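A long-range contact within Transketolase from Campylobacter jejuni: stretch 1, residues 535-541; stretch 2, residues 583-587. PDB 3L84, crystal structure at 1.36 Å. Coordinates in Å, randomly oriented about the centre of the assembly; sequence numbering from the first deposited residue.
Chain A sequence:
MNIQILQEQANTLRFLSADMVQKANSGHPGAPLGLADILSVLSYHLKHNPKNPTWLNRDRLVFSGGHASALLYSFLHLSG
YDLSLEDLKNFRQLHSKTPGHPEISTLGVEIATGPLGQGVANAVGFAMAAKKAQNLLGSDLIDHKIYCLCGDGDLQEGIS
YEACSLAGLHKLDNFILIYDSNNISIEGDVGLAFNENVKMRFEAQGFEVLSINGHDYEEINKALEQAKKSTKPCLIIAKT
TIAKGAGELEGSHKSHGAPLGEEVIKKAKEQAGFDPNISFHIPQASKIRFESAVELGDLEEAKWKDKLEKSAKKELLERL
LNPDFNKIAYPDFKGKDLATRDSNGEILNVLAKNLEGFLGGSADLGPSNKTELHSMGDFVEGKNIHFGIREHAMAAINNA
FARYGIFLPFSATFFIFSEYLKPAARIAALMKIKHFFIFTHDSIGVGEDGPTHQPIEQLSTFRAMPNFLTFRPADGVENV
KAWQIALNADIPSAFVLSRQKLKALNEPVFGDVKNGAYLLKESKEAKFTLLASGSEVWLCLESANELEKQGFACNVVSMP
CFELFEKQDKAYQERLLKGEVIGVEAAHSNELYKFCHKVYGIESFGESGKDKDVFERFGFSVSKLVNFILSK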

# COMPACT_ATOMS: atom_id res chain seq x y z
N SER A 535 12.56 -20.63 -7.20
CA SER A 535 12.28 -21.36 -8.42
C SER A 535 13.39 -21.32 -9.46
O SER A 535 13.32 -22.10 -10.40
N GLU A 536 14.39 -20.46 -9.32
CA GLU A 536 15.47 -20.41 -10.32
C GLU A 536 16.68 -21.25 -9.99
O GLU A 536 17.60 -21.36 -10.80
N VAL A 537 16.70 -21.89 -8.83
CA VAL A 537 17.89 -22.67 -8.45
C VAL A 537 18.08 -23.88 -9.36
O VAL A 537 19.18 -24.17 -9.80
N TRP A 538 17.01 -24.57 -9.67
CA TRP A 538 17.11 -25.75 -10.51
C TRP A 538 17.62 -25.38 -11.91
O TRP A 538 18.45 -26.08 -12.49
N LEU A 539 17.15 -24.25 -12.45
CA LEU A 539 17.64 -23.78 -13.74
C LEU A 539 19.16 -23.61 -13.69
O LEU A 539 19.88 -23.94 -14.65
N CYS A 540 19.66 -23.06 -12.59
CA CYS A 540 21.10 -22.88 -12.43
C CYS A 540 21.84 -24.20 -12.26
O CYS A 540 22.92 -24.36 -12.82
N LEU A 541 21.28 -25.17 -11.54
CA LEU A 541 21.92 -26.47 -11.45
C LEU A 541 22.03 -27.12 -12.84
O LEU A 541 23.09 -27.67 -13.22
N GLY A 583 23.87 -13.77 -11.18
CA GLY A 583 22.65 -13.90 -10.38
C GLY A 583 21.46 -14.16 -11.27
O GLY A 583 21.35 -13.54 -12.35
N VAL A 584 20.59 -15.09 -10.90
CA VAL A 584 19.46 -15.49 -11.70
C VAL A 584 18.19 -15.53 -10.83
O VAL A 584 18.09 -16.31 -9.88
N GLU A 585 17.22 -14.67 -11.15
CA GLU A 585 15.98 -14.59 -10.40
C GLU A 585 14.88 -14.10 -11.33
O GLU A 585 15.09 -13.21 -12.11
N ALA A 586 13.68 -14.64 -11.14
CA ALA A 586 12.49 -14.19 -11.86
C ALA A 586 11.92 -12.95 -11.16
O ALA A 586 10.86 -12.98 -10.52
N ALA A 587 12.67 -11.88 -11.25
CA ALA A 587 12.39 -10.61 -10.54
C ALA A 587 13.26 -9.56 -11.14
O ALA A 587 14.26 -9.87 -11.81

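This is a small contact, 228 Å² with both sides summed, in which a stretch with a helical segment meets the end of a strand and the loop that follows it. The backbones come closest at Glu 536 and Glu 585, whose CA atoms lie 5.8 Å apart. Stretch 1 sends in Glu 536, Leu 539 and Cys 540; stretch 2 answers with Val 584 and Ala 586. Leu 539 and Cys 540, in the helix, and Glu 536 all point their CA-to-CB bonds toward the other stretch. Val 584, at the strand end, and Ala 586, in the loop, point toward stretch 1, while Glu 585 between them points its CB away.

The polar part rests on one buried carboxylate. Glu 536 has chi1 m and chi2 p, with chi3 at 71°, a bent path that carries its end to the loop instead of straight out. There OE1 accepts a hydrogen bond from the backbone N of Ala 586, 2.9 Å from N to OE1 with an N-H...O angle of 156°. Because the donor is a main-chain amide, the bond ties the loop backbone to the carboxylate without requiring a polar side chain there. The CB of Ala 586 sits 3.5 Å from the same OE1, and its small methyl fits beside the carboxylate. The other oxygen is held within stretch 1: Ser 535, chi1 p, donates from OG to Glu 536 OE2 at 2.6 Å. OE1 is also hydrogen-bonded elsewhere in the structure. Both oxygens are thus engaged, which suits a buried acid.

The apolar part centres on Val 584, chi1 t. Val 584 CG2 packs against SG of Cys 540 (chi1 m) at 3.6 Å, and Val 584 CG1 lies 4.1 Å from CD2 of Leu 539, a residue with chi1 t and chi2 p. The aliphatic base of Glu 536 joins this group, its CB 4.1 Å from Val 584 CG1, so one residue serves both the apolar patch and the polar anchor.

The arrangement has a cost. Val 584 O lies 3.5 Å from Glu 536 CB, an approach to carbon, and this buried carbonyl finds no polar partner anywhere in the model. As design rules, the contact offers a branched residue at the strand end for the helix face to pack on, a small residue beside the carboxylate, and an acid whose oxygens both have partners.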

# COMPACT_ATOMS: atom_id res chain seq x y z
CB SER A 535 10.97 -20.89 -9.05
OG SER A 535 11.00 -19.47 -9.23
CB GLU A 536 15.86 -18.94 -10.58
CG GLU A 536 14.87 -18.23 -11.46
CD GLU A 536 13.51 -18.09 -10.82
OE1 GLU A 536 13.40 -17.27 -9.87
OE2 GLU A 536 12.54 -18.78 -11.24
CB VAL A 537 17.83 -23.09 -6.94
CG1 VAL A 537 18.99 -24.06 -6.59
CG2 VAL A 537 17.91 -21.87 -6.06
CB TRP A 538 15.73 -26.41 -10.59
CG TRP A 538 15.80 -27.73 -11.17
CD1 TRP A 538 15.33 -28.11 -12.39
CD2 TRP A 538 16.39 -28.90 -10.56
NE1 TRP A 538 15.59 -29.46 -12.59
CE2 TRP A 538 16.23 -29.96 -11.48
CE3 TRP A 538 17.03 -29.15 -9.34
CZ2 TRP A 538 16.69 -31.26 -11.20
CZ3 TRP A 538 17.48 -30.43 -9.05
CH2 TRP A 538 17.31 -31.46 -9.99
CB LEU A 539 16.94 -22.44 -14.11
CG LEU A 539 17.54 -21.70 -15.29
CD1 LEU A 539 17.43 -22.44 -16.60
CD2 LEU A 539 16.85 -20.33 -15.41
CB CYS A 540 21.41 -21.96 -11.28
SG CYS A 540 20.92 -20.25 -11.61
CB LEU A 541 21.17 -27.40 -10.47
CG LEU A 541 21.32 -27.01 -9.02
CD1 LEU A 541 20.23 -27.73 -8.19
CD2 LEU A 541 22.73 -27.31 -8.47
CB VAL A 584 19.71 -16.89 -12.30
CG1 VAL A 584 18.55 -17.28 -13.19
CG2 VAL A 584 21.08 -16.96 -13.05
CB GLU A 585 16.09 -13.62 -9.21
CG GLU A 585 16.82 -14.15 -8.01
CD GLU A 585 16.70 -13.27 -6.77
OE1 GLU A 585 16.54 -12.01 -6.85
OE2 GLU A 585 16.83 -13.84 -5.68
CB ALA A 586 11.43 -15.30 -11.97
CB ALA A 587 12.69 -10.77 -9.04